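Local coordinates for protein hypothetical hydrolase (Bacteroides thetaiotaomicron, PDB 3TC9) that is of unconfirmed function but, with an immunoglobulin-like IPT/TIG domain joined to a six-bladed beta-propeller, probably acts as an auxiliary nutrient-binding protein, at residues Y153-R162 and T173-I184. Sequence-based numbering, arbitrary orientation.
Sequences YLVGEQHPTR and TVYSGLSKVRTI. With EDO (1,2-ethanediol), chain U; PO4 (phosphate ion), chain Q.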
loop_
_atom_site.group_PDB
_atom_site.type_symbol
_atom_site.label_atom_id
_atom_site.label_comp_id
_atom_site.label_asym_id
_atom_site.label_seq_id
_atom_site.Cartn_x
_atom_site.Cartn_y
_atom_site.Cartn_z
ATOM N N TYR B 153 14.294 -4.546 -19.388
ATOM C CA TYR B 153 15.614 -4.765 -19.975
ATOM C C TYR B 153 16.544 -5.425 -18.974
ATOM O O TYR B 153 16.395 -5.245 -17.751
ATOM C CB TYR B 153 16.220 -3.442 -20.483
ATOM C CG TYR B 153 15.506 -2.904 -21.701
ATOM C CD1 TYR B 153 15.867 -3.314 -22.980
ATOM C CD2 TYR B 153 14.437 -2.022 -21.574
ATOM C CE1 TYR B 153 15.187 -2.854 -24.107
ATOM C CE2 TYR B 153 13.768 -1.533 -22.694
ATOM C CZ TYR B 153 14.155 -1.944 -23.961
ATOM O OH TYR B 153 13.500 -1.474 -25.070
ATOM N N LEU B 154 17.515 -6.178 -19.498
ATOM C CA LEU B 154 18.532 -6.865 -18.704
ATOM C C LEU B 154 19.875 -6.810 -19.432
ATOM O O LEU B 154 19.901 -6.807 -20.662
ATOM C CB LEU B 154 18.127 -8.329 -18.369
ATOM C CG LEU B 154 18.026 -9.377 -19.524
ATOM C CD1 LEU B 154 19.387 -10.063 -19.810
ATOM C CD2 LEU B 154 17.059 -10.478 -19.165
ATOM N N VAL B 155 20.983 -6.799 -18.678
ATOM C CA VAL B 155 22.344 -6.866 -19.205
ATOM C C VAL B 155 22.943 -8.124 -18.596
ATOM O O VAL B 155 22.551 -8.501 -17.502
ATOM C CB VAL B 155 23.216 -5.594 -18.999
ATOM C CG1 VAL B 155 22.705 -4.437 -19.851
ATOM C CG2 VAL B 155 23.331 -5.194 -17.530
ATOM N N GLY B 156 23.845 -8.781 -19.314
ATOM C CA GLY B 156 24.376 -10.064 -18.876
ATOM C C GLY B 156 25.868 -10.249 -18.917
ATOM O O GLY B 156 26.320 -11.356 -19.216
ATOM N N GLU B 157 26.642 -9.197 -18.557
ATOM C CA GLU B 157 28.114 -9.181 -18.559
ATOM C C GLU B 157 28.607 -9.475 -19.979
ATOM O O GLU B 157 28.391 -8.638 -20.861
ATOM C CB GLU B 157 28.728 -10.126 -17.503
ATOM C CG GLU B 157 28.828 -9.494 -16.121
ATOM C CD GLU B 157 29.153 -10.392 -14.939
ATOM O OE1 GLU B 157 29.451 -11.594 -15.141
ATOM O OE2 GLU B 157 29.118 -9.875 -13.796
ATOM N N GLN B 158 29.189 -10.664 -20.219
ATOM C CA GLN B 158 29.655 -11.044 -21.549
ATOM C C GLN B 158 28.475 -11.423 -22.469
ATOM O O GLN B 158 28.625 -11.371 -23.688
ATOM C CB GLN B 158 30.699 -12.183 -21.478
ATOM C CG GLN B 158 30.161 -13.567 -21.096
ATOM C CD GLN B 158 30.297 -13.895 -19.631
ATOM O OE1 GLN B 158 30.212 -13.043 -18.739
ATOM N NE2 GLN B 158 30.451 -15.165 -19.351
ATOM N N HIS B 159 27.307 -11.787 -21.875
ATOM C CA HIS B 159 26.119 -12.214 -22.606
ATOM C C HIS B 159 25.333 -11.002 -23.120
ATOM O O HIS B 159 25.557 -9.903 -22.618
ATOM C CB HIS B 159 25.262 -13.132 -21.729
ATOM C CG HIS B 159 25.994 -14.355 -21.291
ATOM N ND1 HIS B 159 26.191 -15.423 -22.147
ATOM C CD2 HIS B 159 26.588 -14.627 -20.109
ATOM C CE1 HIS B 159 26.881 -16.314 -21.455
ATOM N NE2 HIS B 159 27.141 -15.881 -20.224
ATOM N N PRO B 160 24.445 -11.158 -24.132
ATOM C CA PRO B 160 23.768 -9.980 -24.692
ATOM C C PRO B 160 22.791 -9.240 -23.778
ATOM O O PRO B 160 22.285 -9.781 -22.795
ATOM C CB PRO B 160 22.981 -10.562 -25.873
ATOM C CG PRO B 160 23.591 -11.869 -26.163
ATOM C CD PRO B 160 24.058 -12.383 -24.864
ATOM N N THR B 161 22.528 -7.971 -24.150
ATOM C CA THR B 161 21.528 -7.093 -23.573
ATOM C C THR B 161 20.228 -7.567 -24.178
ATOM O O THR B 161 20.135 -7.720 -25.400
ATOM C CB THR B 161 21.871 -5.635 -23.841
ATOM O OG1 THR B 161 23.148 -5.384 -23.243
ATOM C CG2 THR B 161 20.823 -4.673 -23.269
ATOM N N ARG B 162 19.258 -7.904 -23.333
ATOM C CA ARG B 162 18.035 -8.478 -23.848
ATOM C C ARG B 162 16.804 -7.741 -23.332
ATOM O O ARG B 162 16.905 -6.898 -22.438
ATOM C CB ARG B 162 17.997 -9.977 -23.507
ATOM C CG ARG B 162 19.173 -10.725 -24.159
ATOM C CD ARG B 162 19.057 -12.215 -24.062
ATOM N NE ARG B 162 17.962 -12.714 -24.880
ATOM C CZ ARG B 162 17.678 -14.001 -25.044
ATOM N NH1 ARG B 162 18.405 -14.931 -24.436
ATOM N NH2 ARG B 162 16.670 -14.368 -25.818
ATOM N N THR B 173 16.840 -9.992 -28.284
ATOM C CA THR B 173 18.191 -9.482 -28.053
ATOM C C THR B 173 18.229 -8.040 -28.563
ATOM O O THR B 173 17.793 -7.769 -29.687
ATOM C CB THR B 173 19.210 -10.418 -28.722
ATOM O OG1 THR B 173 19.048 -11.715 -28.148
ATOM C CG2 THR B 173 20.654 -9.964 -28.533
ATOM N N VAL B 174 18.742 -7.126 -27.739
ATOM C CA VAL B 174 18.819 -5.702 -28.059
ATOM C C VAL B 174 20.223 -5.359 -28.599
ATOM O O VAL B 174 20.318 -4.654 -29.603
ATOM C CB VAL B 174 18.421 -4.879 -26.801
ATOM C CG1 VAL B 174 18.936 -3.446 -26.852
ATOM C CG2 VAL B 174 16.906 -4.907 -26.596
ATOM N N TYR B 175 21.297 -5.862 -27.957
ATOM C CA TYR B 175 22.668 -5.587 -28.387
ATOM C C TYR B 175 23.638 -6.666 -27.887
ATOM O O TYR B 175 23.577 -7.046 -26.723
ATOM C CB TYR B 175 23.115 -4.194 -27.904
ATOM C CG TYR B 175 24.329 -3.687 -28.648
ATOM C CD1 TYR B 175 24.196 -2.990 -29.844
ATOM C CD2 TYR B 175 25.615 -3.938 -28.178
ATOM C CE1 TYR B 175 25.314 -2.543 -30.549
ATOM C CE2 TYR B 175 26.737 -3.507 -28.879
ATOM C CZ TYR B 175 26.584 -2.797 -30.059
ATOM O OH TYR B 175 27.701 -2.351 -30.732
ATOM N N SER B 176 24.534 -7.143 -28.769
ATOM C CA SER B 176 25.538 -8.171 -28.473
ATOM C C SER B 176 26.954 -7.652 -28.753
ATOM O O SER B 176 27.115 -6.684 -29.494
ATOM C CB SER B 176 25.293 -9.417 -29.324
ATOM O OG SER B 176 23.935 -9.819 -29.342
ATOM N N GLY B 177 27.965 -8.296 -28.174
ATOM C CA GLY B 177 29.355 -7.947 -28.443
ATOM C C GLY B 177 30.203 -7.309 -27.368
ATOM O O GLY B 177 31.426 -7.431 -27.444
ATOM N N LEU B 178 29.598 -6.590 -26.406
ATOM C CA LEU B 178 30.367 -5.944 -25.332
ATOM C C LEU B 178 30.860 -7.002 -24.340
ATOM O O LEU B 178 30.111 -7.915 -23.976
ATOM C CB LEU B 178 29.566 -4.845 -24.621
ATOM C CG LEU B 178 29.126 -3.654 -25.473
ATOM C CD1 LEU B 178 28.096 -2.807 -24.723
ATOM C CD2 LEU B 178 30.315 -2.806 -25.897
ATOM N N SER B 179 32.131 -6.877 -23.941
ATOM C CA SER B 179 32.886 -7.812 -23.098
ATOM C C SER B 179 32.338 -8.030 -21.688
ATOM O O SER B 179 32.375 -9.176 -21.226
ATOM C CB SER B 179 34.340 -7.371 -22.987
ATOM O OG SER B 179 34.449 -6.090 -22.394
ATOM N N LYS B 180 31.924 -6.950 -20.968
ATOM C CA LYS B 180 31.440 -7.098 -19.587
ATOM C C LYS B 180 30.476 -5.956 -19.189
ATOM O O LYS B 180 30.865 -5.040 -18.466
ATOM C CB LYS B 180 32.634 -7.181 -18.620
ATOM C CG LYS B 180 32.325 -7.807 -17.264
ATOM C CD LYS B 180 33.566 -7.730 -16.376
ATOM C CE LYS B 180 33.384 -8.400 -15.042
ATOM N NZ LYS B 180 34.389 -7.930 -14.049
ATOM N N VAL B 181 29.207 -6.040 -19.643
ATOM C CA VAL B 181 28.181 -5.040 -19.344
ATOM C C VAL B 181 27.682 -5.201 -17.883
ATOM O O VAL B 181 27.181 -6.259 -17.511
ATOM C CB VAL B 181 27.021 -5.055 -20.338
ATOM C CG1 VAL B 181 26.211 -3.775 -20.205
ATOM C CG2 VAL B 181 27.531 -5.230 -21.762
ATOM N N ARG B 182 27.788 -4.124 -17.088
ATOM C CA ARG B 182 27.504 -4.158 -15.662
ATOM C C ARG B 182 26.158 -3.589 -15.254
ATOM O O ARG B 182 25.498 -4.164 -14.393
ATOM C CB ARG B 182 28.612 -3.396 -14.901
ATOM C CG ARG B 182 30.022 -3.975 -15.064
ATOM C CD ARG B 182 30.128 -5.424 -14.594
ATOM N NE ARG B 182 29.729 -5.573 -13.196
ATOM C CZ ARG B 182 30.577 -5.568 -12.168
ATOM N NH1 ARG B 182 31.884 -5.459 -12.374
ATOM N NH2 ARG B 182 30.126 -5.707 -10.932
ATOM N N THR B 183 25.782 -2.430 -15.795
ATOM C CA THR B 183 24.556 -1.755 -15.399
ATOM C C THR B 183 23.823 -1.154 -16.574
ATOM O O THR B 183 24.359 -1.061 -17.679
ATOM C CB THR B 183 24.839 -0.613 -14.339
ATOM O OG1 THR B 183 25.692 0.404 -14.876
ATOM C CG2 THR B 183 25.371 -1.123 -12.999
ATOM N N ILE B 184 22.573 -0.734 -16.274
ATOM C CA ILE B 184 21.606 -0.014 -17.092
ATOM C C ILE B 184 21.059 1.118 -16.280
ATOM O O ILE B 184 20.587 0.906 -15.151
ATOM C CB ILE B 184 20.396 -0.870 -17.601
ATOM C CG1 ILE B 184 20.761 -2.254 -18.077
ATOM C CG2 ILE B 184 19.491 -0.098 -18.604
ATOM C CD1 ILE B 184 19.754 -3.284 -17.637
HETATM C C1 EDO U . 26.773 -6.365 -11.688
HETATM O O1 EDO U . 26.544 -5.138 -12.369
HETATM C C2 EDO U . 25.799 -6.397 -10.521
HETATM O O2 EDO U . 24.913 -7.512 -10.650
HETATM P P PO4 Q . 28.957 -18.038 -17.631
HETATM O O1 PO4 Q . 28.597 -19.066 -16.494
HETATM O O2 PO4 Q . 30.214 -17.199 -17.181
HETATM O O3 PO4 Q . 27.749 -17.100 -17.920
HETATM O O4 PO4 Q . 29.284 -18.741 -19.001
HETATM O O HOH W 1 27.428 -8.049 -23.992
HETATM O O HOH W 2 25.644 -6.548 -25.087
#
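Val-155 meets both Val-181 and Ile-184 where one blade of the six-bladed propeller hands over to the next. The side chains of Val-155 and Val-181 cross at about a right angle, CG1 to CG1 3.6 Å, with CG1 of Val-155 anti to its carbonyl carbon (chi1 -69°). Those of Val-155 and Ile-184 slide past each other in opposite directions, Val-155 CG1 pressed to 3.4 Å from Ile-184 CG1, tighter than usual carbon contact. Val-174 sets CG2 against the edge of the Tyr-153 ring, 3.7 Å from CE1.

Backbone hydrogen bonds join the two segments at two places. Val-181 N donates to Glu-157 O from above the carbonyl plane, with a weak return bond from Glu-157 N to Val-181 O. In the hairpin of strands 159-165 and 170-175, Val-174 and Tyr-175 both face Thr-161 in a classic beta bulge: Thr-161 O receives Val-174 N at 2.8 Å and, weakly, Tyr-175 N, while Thr-161 N reaches Tyr-175 O. A water donates to His-159 O and to Leu-178 O, the latter in the link from the hairpin to strand 181-186.

Glu-157 runs its extended chain alongside Lys-180, CG to CG 4.0 Å, and salt-bridges Arg-418 through OE1. Its OE2 lies 4.4 Å from Arg-182 NE, well out of the guanidinium plane, so charge alone links them. Arg-182, bent at chi2 and chi3 (both near -60°), makes salt bridges through NH1 with Asp-198 and Glu-272, and NE bonds weakly to O1 of an ethanediol. Cut back to an alanine, this position would probably leave both carboxylates without their shared cation and Glu-157 with less positive charge beside it. The contact thus couples an apolar seam between blades to a charged margin, where Gln-158 NE2 and His-159 NE2 hold a phosphate, like the ethanediol probably from the crystallisation liquor, together with Arg-418 and Arg-421, consistent with a surface able to accept an anion.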